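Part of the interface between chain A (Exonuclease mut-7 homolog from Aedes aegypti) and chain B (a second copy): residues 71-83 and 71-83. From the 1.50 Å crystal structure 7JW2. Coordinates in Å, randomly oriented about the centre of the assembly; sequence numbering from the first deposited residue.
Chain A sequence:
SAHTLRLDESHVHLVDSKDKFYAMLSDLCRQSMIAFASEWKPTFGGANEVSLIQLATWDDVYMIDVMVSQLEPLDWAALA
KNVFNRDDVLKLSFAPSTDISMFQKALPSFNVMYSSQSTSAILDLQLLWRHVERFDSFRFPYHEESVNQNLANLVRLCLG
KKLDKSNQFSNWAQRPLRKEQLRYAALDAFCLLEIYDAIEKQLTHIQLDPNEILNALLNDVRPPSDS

Chain A (71-83) LEPLDWAALAKNV
Chain B 71-83: LEPLDWAALAKNV

Two copies of one helix, residues 73-83 in each chain, pack in a nearly antiparallel pair: their N-to-C directions differ by 149° and their axes approach to 10.5 Å. The register is reciprocal, with CA of Leu A74 7.0 Å from CA of Ala B78 and CA of Ala A78 7.0 Å from CA of Leu B74. Each chain enters its helix from an extended Leu-Glu segment (phi/psi -75/148 and -110/170 in A, -74/145 and -100/166 in B). Angles are regular helical from Pro A73 to Lys A81 and from Pro B73 to Lys B81, then depart in a wider pi-type turn at 80-83: Asn A82 -96/-3, Asn B82 -85/-12, Val A83 -133/-60, Val B83 -131/-66. At each N-cap, N of Glu A72 donates to OD2 of Asp A75 and N of Glu B72 to OD2 of Asp B75, 2.9 Å in each.

The two leucines are the bumps. Leu A74 (chi1 t, chi2 m) fits as a knob into the hollow formed by Leu B74, Ala B77, Ala B78 and Lys B81; its CD1 lies 3.9 Å from CB of Ala B78 and its CB 3.8 Å from CD of Lys B81. Leu B74 (chi1 t, chi2 p) fills the matching hollow of Leu A74, Ala A77, Ala A78 and Lys A81, its CD2 4.0 Å from CB of Ala A77. Ala A77 and Ala A78 carry only a methyl each, so CD2 of Leu B74 comes within 3.6 Å of O of Ala A77 and 3.8 Å of N of Ala A78. Between the pockets the knobs meet, CD2 of Leu A74 3.5 Å from CD1 of Leu B74. The different chi2 values show that the symmetry is approximate.

Lys A81 and Lys B81 each span to the glutamate at the N-cap of the other chain's helix. Lys B81, t at chi1 to chi3 and m at chi4, brings NZ 3.1 Å from OE1 of Glu A72, a salt bridge whose hydrogen bond is weak. Lys A81 is t throughout; its NZ forms a salt bridge with OE2 of Glu B72 at 3.3 Å and lies 3.1 Å from CB of Glu B72. Both glutamates are m, t at chi1 and chi2.

Water fills polar gaps beside the knobs. Water 1 donates to OD1 of Asp A75 (2.7 Å) and OD1 of Asn B82 (2.8 Å) and accepts from NZ of Lys B81 (2.9 Å). Water 3 joins ND2 of Asn A82 (2.9 Å) to OD1 of Asp B75 (2.7 Å). Both asparagines are m at chi1; ND2 of Asn A82 donates to O of Ala A78 (3.0 Å) and ND2 of Asn B82 to O of Ala B78 (2.8 Å).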

ATOM      1  N   LEU A  71      10.748  -6.824   4.593  1.00 22.89           N
ATOM      2  CA  LEU A  71       9.301  -6.888   4.755  1.00 19.64           C
ATOM      3  C   LEU A  71       8.920  -7.801   5.923  1.00 20.32           C
ATOM      4  O   LEU A  71       9.600  -8.786   6.219  1.00 22.25           O
ATOM      5  CB  LEU A  71       8.674  -7.379   3.454  1.00 18.83           C
ATOM      6  CG  LEU A  71       8.926  -6.413   2.292  1.00 18.40           C
ATOM      7  CD1 LEU A  71       8.725  -7.116   0.949  1.00 22.23           C
ATOM      8  CD2 LEU A  71       8.024  -5.200   2.394  1.00 19.90           C
ATOM      9  N   GLU A  72       7.821  -7.464   6.582  1.00 18.70           N
ATOM     10  CA  GLU A  72       7.350  -8.113   7.799  1.00 18.86           C
ATOM     11  C   GLU A  72       6.078  -8.916   7.533  1.00 15.74           C
ATOM     12  O   GLU A  72       5.503  -8.833   6.444  1.00 15.59           O
ATOM     13  CB  GLU A  72       7.108  -7.052   8.879  1.00 21.31           C
ATOM     14  CG  GLU A  72       8.409  -6.579   9.496  1.00 25.42           C
ATOM     15  CD  GLU A  72       8.325  -5.163   9.979  1.00 33.73           C
ATOM     16  OE1 GLU A  72       7.880  -4.959  11.123  1.00 36.65           O
ATOM     17  OE2 GLU A  72       8.690  -4.255   9.204  1.00 41.34           O
ATOM     18  N   PRO A  73       5.621  -9.737   8.498  1.00 14.87           N
ATOM     19  CA  PRO A  73       4.435 -10.574   8.232  1.00 13.88           C
ATOM     20  C   PRO A  73       3.227  -9.808   7.719  1.00 14.94           C
ATOM     21  O   PRO A  73       2.549 -10.316   6.825  1.00 14.05           O
ATOM     22  CB  PRO A  73       4.164 -11.226   9.594  1.00 16.41           C
ATOM     23  CG  PRO A  73       5.518 -11.369  10.182  1.00 17.38           C
ATOM     24  CD  PRO A  73       6.225 -10.082   9.803  1.00 16.07           C
ATOM     25  N   LEU A  74       2.956  -8.597   8.229  1.00 13.99           N
ATOM     26  CA  LEU A  74       1.821  -7.820   7.731  1.00 14.18           C
ATOM     27  C   LEU A  74       1.975  -7.511   6.245  1.00 15.23           C
ATOM     28  O   LEU A  74       0.990  -7.540   5.498  1.00 14.64           O
ATOM     29  CB  LEU A  74       1.679  -6.526   8.540  1.00 15.67           C
ATOM     30  CG  LEU A  74       0.625  -5.469   8.167  1.00 20.44           C
ATOM     31  CD1 LEU A  74       1.034  -4.569   7.003  1.00 19.12           C
ATOM     32  CD2 LEU A  74      -0.700  -6.111   7.905  1.00 24.59           C
ATOM     33  N   ASP A  75       3.194  -7.188   5.805  1.00 14.37           N
ATOM     34  CA  ASP A  75       3.402  -6.838   4.401  1.00 14.91           C
ATOM     35  C   ASP A  75       3.142  -8.034   3.494  1.00 16.22           C
ATOM     36  O   ASP A  75       2.434  -7.923   2.475  1.00 15.43           O
ATOM     37  CB  ASP A  75       4.832  -6.307   4.204  1.00 16.51           C
ATOM     38  CG  ASP A  75       5.154  -5.136   5.117  1.00 18.90           C
ATOM     39  OD1 ASP A  75       4.358  -4.176   5.207  1.00 20.75           O
ATOM     40  OD2 ASP A  75       6.226  -5.160   5.767  1.00 19.70           O
ATOM     41  N   TRP A  76       3.684  -9.200   3.856  1.00 14.15           N
ATOM     42  CA  TRP A  76       3.451 -10.402   3.063  1.00 14.89           C
ATOM     43  C   TRP A  76       1.992 -10.827   3.119  1.00 14.47           C
ATOM     44  O   TRP A  76       1.428 -11.256   2.111  1.00 15.16           O
ATOM     45  CB  TRP A  76       4.365 -11.540   3.527  1.00 14.88           C
ATOM     46  CG  TRP A  76       5.806 -11.276   3.211  1.00 16.96           C
ATOM     47  CD1 TRP A  76       6.831 -11.108   4.102  1.00 15.14           C
ATOM     48  CD2 TRP A  76       6.377 -11.130   1.906  1.00 17.18           C
ATOM     49  NE1 TRP A  76       8.012 -10.880   3.422  1.00 16.93           N
ATOM     50  CE2 TRP A  76       7.753 -10.882   2.076  1.00 16.34           C
ATOM     51  CE3 TRP A  76       5.855 -11.192   0.608  1.00 16.25           C
ATOM     52  CZ2 TRP A  76       8.612 -10.695   0.995  1.00 17.30           C
ATOM     53  CZ3 TRP A  76       6.711 -11.007  -0.461  1.00 18.14           C
ATOM     54  CH2 TRP A  76       8.075 -10.757  -0.259  1.00 18.93           C
ATOM     55  N   ALA A  77       1.350 -10.691   4.280  1.00 14.05           N
ATOM     56  CA  ALA A  77      -0.062 -11.028   4.353  1.00 14.40           C
ATOM     57  C   ALA A  77      -0.888 -10.108   3.466  1.00 14.77           C
ATOM     58  O   ALA A  77      -1.887 -10.540   2.874  1.00 14.65           O
ATOM     59  CB  ALA A  77      -0.528 -10.954   5.808  1.00 15.65           C
ATOM     60  N   ALA A  78      -0.479  -8.847   3.338  1.00 14.06           N
ATOM     61  CA  ALA A  78      -1.221  -7.917   2.494  1.00 15.46           C
ATOM     62  C   ALA A  78      -1.069  -8.275   1.021  1.00 16.29           C
ATOM     63  O   ALA A  78      -2.027  -8.159   0.248  1.00 16.33           O
ATOM     64  CB  ALA A  78      -0.762  -6.483   2.743  1.00 17.40           C
ATOM     65  N   LEU A  79       0.114  -8.723   0.615  1.00 15.51           N
ATOM     66  CA  LEU A  79       0.306  -9.154  -0.766  1.00 16.06           C
ATOM     67  C   LEU A  79      -0.483 -10.424  -1.055  1.00 17.52           C
ATOM     68  O   LEU A  79      -1.118 -10.550  -2.115  1.00 16.79           O
ATOM     69  CB  LEU A  79       1.797  -9.371  -1.040  1.00 16.49           C
ATOM     70  CG  LEU A  79       2.155  -9.814  -2.461  1.00 14.89           C
ATOM     71  CD1 LEU A  79       1.702  -8.762  -3.465  1.00 18.81           C
ATOM     72  CD2 LEU A  79       3.648 -10.066  -2.566  1.00 17.52           C
ATOM     73  N   ALA A  80      -0.463 -11.381  -0.132  1.00 15.49           N
ATOM     74  CA  ALA A  80      -1.240 -12.596  -0.341  1.00 16.85           C
ATOM     75  C   ALA A  80      -2.730 -12.286  -0.426  1.00 18.04           C
ATOM     76  O   ALA A  80      -3.429 -12.779  -1.322  1.00 18.61           O
ATOM     77  CB  ALA A  80      -0.949 -13.612   0.764  1.00 18.70           C
ATOM     78  N   LYS A  81      -3.229 -11.425   0.456  1.00 15.39           N
ATOM     79  CA  LYS A  81      -4.668 -11.192   0.485  1.00 17.36           C
ATOM     80  C   LYS A  81      -5.143 -10.400  -0.726  1.00 17.95           C
ATOM     81  O   LYS A  81      -6.226 -10.671  -1.263  1.00 20.54           O
ATOM     82  CB  LYS A  81      -5.042 -10.462   1.766  1.00 18.62           C
ATOM     83  CG  LYS A  81      -6.446  -9.899   1.744  1.00 20.66           C
ATOM     84  CD  LYS A  81      -6.779  -9.345   3.089  1.00 27.12           C
ATOM     85  CE  LYS A  81      -8.241  -9.000   3.195  1.00 33.59           C
ATOM     86  NZ  LYS A  81      -8.373  -8.107   4.366  1.00 37.53           N
ATOM     87  N   ASN A  82      -4.381  -9.397  -1.153  1.00 17.95           N
ATOM     88  CA  ASN A  82      -4.883  -8.449  -2.136  1.00 19.10           C
ATOM     89  C   ASN A  82      -4.470  -8.782  -3.561  1.00 21.08           C
ATOM     90  O   ASN A  82      -4.937  -8.110  -4.497  1.00 21.82           O
ATOM     91  CB  ASN A  82      -4.452  -7.034  -1.764  1.00 19.58           C
ATOM     92  CG  ASN A  82      -5.180  -6.533  -0.543  1.00 23.32           C
ATOM     93  OD1 ASN A  82      -6.372  -6.236  -0.608  1.00 23.70           O
ATOM     94  ND2 ASN A  82      -4.483  -6.463   0.588  1.00 23.74           N
ATOM     95  N   VAL A  83      -3.666  -9.832  -3.759  1.00 18.09           N
ATOM     96  CA  VAL A  83      -3.261 -10.259  -5.097  1.00 19.40           C
ATOM     97  C   VAL A  83      -3.421 -11.770  -5.256  1.00 18.72           C
ATOM     98  O   VAL A  83      -4.167 -12.234  -6.123  1.00 17.85           O
ATOM     99  CB  VAL A  83      -1.813  -9.827  -5.406  1.00 19.14           C
ATOM    100  CG1 VAL A  83      -1.347 -10.389  -6.749  1.00 22.37           C
ATOM    101  CG2 VAL A  83      -1.703  -8.298  -5.394  1.00 20.28           C
TER
ATOM    102  N   LEU B  71     -12.783  -0.869   3.448  1.00 24.85           N
ATOM    103  CA  LEU B  71     -11.491  -1.390   3.873  1.00 22.91           C
ATOM    104  C   LEU B  71     -11.691  -2.574   4.811  1.00 22.31           C
ATOM    105  O   LEU B  71     -12.645  -2.625   5.595  1.00 25.16           O
ATOM    106  CB  LEU B  71     -10.666  -0.299   4.555  1.00 21.65           C
ATOM    107  CG  LEU B  71     -10.297   0.878   3.648  1.00 23.27           C
ATOM    108  CD1 LEU B  71      -9.624   1.969   4.464  1.00 27.16           C
ATOM    109  CD2 LEU B  71      -9.390   0.446   2.511  1.00 22.74           C
ATOM    110  N   GLU B  72     -10.794  -3.536   4.716  1.00 22.09           N
ATOM    111  CA  GLU B  72     -10.889  -4.770   5.475  1.00 24.36           C
ATOM    112  C   GLU B  72      -9.982  -4.724   6.696  1.00 23.02           C
ATOM    113  O   GLU B  72      -9.125  -3.843   6.819  1.00 20.54           O
ATOM    114  CB  GLU B  72     -10.544  -5.948   4.569  1.00 24.01           C
ATOM    115  CG  GLU B  72     -11.593  -6.163   3.493  1.00 29.18           C
ATOM    116  CD  GLU B  72     -11.153  -7.127   2.427  1.00 38.11           C
ATOM    117  OE1 GLU B  72     -11.885  -8.110   2.185  1.00 46.50           O
ATOM    118  OE2 GLU B  72     -10.077  -6.913   1.832  1.00 42.37           O
ATOM    119  N   PRO B  73     -10.163  -5.652   7.653  1.00 21.97           N
ATOM    120  CA  PRO B  73      -9.365  -5.587   8.887  1.00 23.02           C
ATOM    121  C   PRO B  73      -7.865  -5.496   8.656  1.00 21.67           C
ATOM    122  O   PRO B  73      -7.192  -4.758   9.377  1.00 21.32           O
ATOM    123  CB  PRO B  73      -9.754  -6.882   9.608  1.00 23.59           C
ATOM    124  CG  PRO B  73     -11.186  -7.092   9.196  1.00 24.08           C
ATOM    125  CD  PRO B  73     -11.229  -6.672   7.751  1.00 26.08           C
ATOM    126  N   LEU B  74      -7.321  -6.200   7.662  1.00 20.54           N
ATOM    127  CA  LEU B  74      -5.882  -6.129   7.433  1.00 21.16           C
ATOM    128  C   LEU B  74      -5.455  -4.757   6.921  1.00 21.38           C
ATOM    129  O   LEU B  74      -4.326  -4.321   7.185  1.00 20.23           O
ATOM    130  CB  LEU B  74      -5.455  -7.225   6.458  1.00 22.09           C
ATOM    131  CG  LEU B  74      -3.964  -7.551   6.449  1.00 23.26           C
ATOM    132  CD1 LEU B  74      -3.505  -8.120   7.804  1.00 21.75           C
ATOM    133  CD2 LEU B  74      -3.677  -8.531   5.335  1.00 22.63           C
ATOM    134  N   ASP B  75      -6.337  -4.060   6.197  1.00 19.20           N
ATOM    135  CA  ASP B  75      -6.019  -2.699   5.771  1.00 19.26           C
ATOM    136  C   ASP B  75      -5.896  -1.768   6.963  1.00 20.13           C
ATOM    137  O   ASP B  75      -4.971  -0.951   7.027  1.00 19.28           O
ATOM    138  CB  ASP B  75      -7.083  -2.180   4.804  1.00 20.62           C
ATOM    139  CG  ASP B  75      -7.236  -3.067   3.595  1.00 22.06           C
ATOM    140  OD1 ASP B  75      -6.204  -3.556   3.068  1.00 23.49           O
ATOM    141  OD2 ASP B  75      -8.388  -3.297   3.168  1.00 22.66           O
ATOM    142  N   TRP B  76      -6.822  -1.869   7.917  1.00 19.24           N
ATOM    143  CA  TRP B  76      -6.711  -1.057   9.119  1.00 19.66           C
ATOM    144  C   TRP B  76      -5.477  -1.434   9.926  1.00 19.61           C
ATOM    145  O   TRP B  76      -4.826  -0.567  10.516  1.00 18.25           O
ATOM    146  CB  TRP B  76      -7.982  -1.189   9.963  1.00 21.96           C
ATOM    147  CG  TRP B  76      -9.160  -0.540   9.294  1.00 22.30           C
ATOM    148  CD1 TRP B  76     -10.272  -1.164   8.808  1.00 22.73           C
ATOM    149  CD2 TRP B  76      -9.312   0.853   8.988  1.00 21.82           C
ATOM    150  NE1 TRP B  76     -11.121  -0.242   8.243  1.00 24.26           N
ATOM    151  CE2 TRP B  76     -10.553   1.001   8.334  1.00 24.15           C
ATOM    152  CE3 TRP B  76      -8.528   1.987   9.211  1.00 23.74           C
ATOM    153  CZ2 TRP B  76     -11.027   2.240   7.905  1.00 25.20           C
ATOM    154  CZ3 TRP B  76      -9.002   3.219   8.785  1.00 25.22           C
ATOM    155  CH2 TRP B  76     -10.237   3.330   8.138  1.00 23.66           C
ATOM    156  N   ALA B  77      -5.126  -2.724   9.947  1.00 18.77           N
ATOM    157  CA  ALA B  77      -3.906  -3.131  10.628  1.00 16.80           C
ATOM    158  C   ALA B  77      -2.693  -2.492   9.976  1.00 16.82           C
ATOM    159  O   ALA B  77      -1.732  -2.121  10.659  1.00 17.10           O
ATOM    160  CB  ALA B  77      -3.781  -4.656  10.610  1.00 18.84           C
ATOM    161  N   ALA B  78      -2.729  -2.359   8.649  1.00 17.54           N
ATOM    162  CA  ALA B  78      -1.612  -1.766   7.925  1.00 17.31           C
ATOM    163  C   ALA B  78      -1.468  -0.289   8.256  1.00 16.21           C
ATOM    164  O   ALA B  78      -0.348   0.220   8.355  1.00 18.07           O
ATOM    165  CB  ALA B  78      -1.800  -1.956   6.423  1.00 18.03           C
ATOM    166  N   LEU B  79      -2.589   0.411   8.428  1.00 16.76           N
ATOM    167  CA  LEU B  79      -2.505   1.819   8.802  1.00 18.47           C
ATOM    168  C   LEU B  79      -2.005   1.968  10.230  1.00 17.08           C
ATOM    169  O   LEU B  79      -1.200   2.856  10.522  1.00 18.07           O
ATOM    170  CB  LEU B  79      -3.864   2.495   8.626  1.00 17.68           C
ATOM    171  CG  LEU B  79      -3.917   3.977   9.036  1.00 17.51           C
ATOM    172  CD1 LEU B  79      -2.956   4.785   8.172  1.00 20.74           C
ATOM    173  CD2 LEU B  79      -5.328   4.506   8.915  1.00 22.98           C
ATOM    174  N   ALA B  80      -2.467   1.107  11.141  1.00 16.90           N
ATOM    175  CA  ALA B  80      -1.958   1.164  12.507  1.00 18.61           C
ATOM    176  C   ALA B  80      -0.463   0.867  12.553  1.00 18.62           C
ATOM    177  O   ALA B  80       0.296   1.563  13.237  1.00 18.81           O
ATOM    178  CB  ALA B  80      -2.727   0.187  13.398  1.00 19.91           C
ATOM    179  N   LYS B  81      -0.014  -0.152  11.813  1.00 16.57           N
ATOM    180  CA  LYS B  81       1.395  -0.528  11.895  1.00 17.90           C
ATOM    181  C   LYS B  81       2.293   0.505  11.226  1.00 18.84           C
ATOM    182  O   LYS B  81       3.355   0.844  11.767  1.00 21.35           O
ATOM    183  CB  LYS B  81       1.602  -1.905  11.264  1.00 16.93           C
ATOM    184  CG  LYS B  81       3.057  -2.345  11.269  1.00 19.14           C
ATOM    185  CD  LYS B  81       3.242  -3.656  10.533  1.00 21.41           C
ATOM    186  CE  LYS B  81       4.693  -4.144  10.650  1.00 23.80           C
ATOM    187  NZ  LYS B  81       5.657  -3.241   9.932  1.00 28.62           N
ATOM    188  N   ASN B  82       1.894   1.017  10.061  1.00 18.05           N
ATOM    189  CA  ASN B  82       2.752   1.903   9.277  1.00 19.56           C
ATOM    190  C   ASN B  82       2.675   3.368   9.679  1.00 20.75           C
ATOM    191  O   ASN B  82       3.504   4.157   9.205  1.00 22.99           O
ATOM    192  CB  ASN B  82       2.418   1.795   7.787  1.00 21.50           C
ATOM    193  CG  ASN B  82       2.875   0.488   7.187  1.00 21.84           C
ATOM    194  OD1 ASN B  82       4.074   0.242   7.047  1.00 24.96           O
ATOM    195  ND2 ASN B  82       1.919  -0.359   6.813  1.00 20.95           N
ATOM    196  N   VAL B  83       1.706   3.765  10.506  1.00 19.57           N
ATOM    197  CA  VAL B  83       1.576   5.168  10.899  1.00 20.80           C
ATOM    198  C   VAL B  83       1.430   5.301  12.409  1.00 21.43           C
ATOM    199  O   VAL B  83       2.310   5.852  13.076  1.00 21.48           O
ATOM    200  CB  VAL B  83       0.395   5.849  10.181  1.00 21.11           C
ATOM    201  CG1 VAL B  83       0.154   7.249  10.758  1.00 24.15           C
ATOM    202  CG2 VAL B  83       0.664   5.932   8.687  1.00 22.05           C
TER
HETATM  203  O   HOH W   1       4.807  -2.429   7.279  1.00 28.11           O
HETATM  204  O   HOH W   2      -8.704  -8.824   6.668  1.00 24.27           O
HETATM  205  O   HOH W   3      -6.036  -6.274   3.020  1.00 33.51           O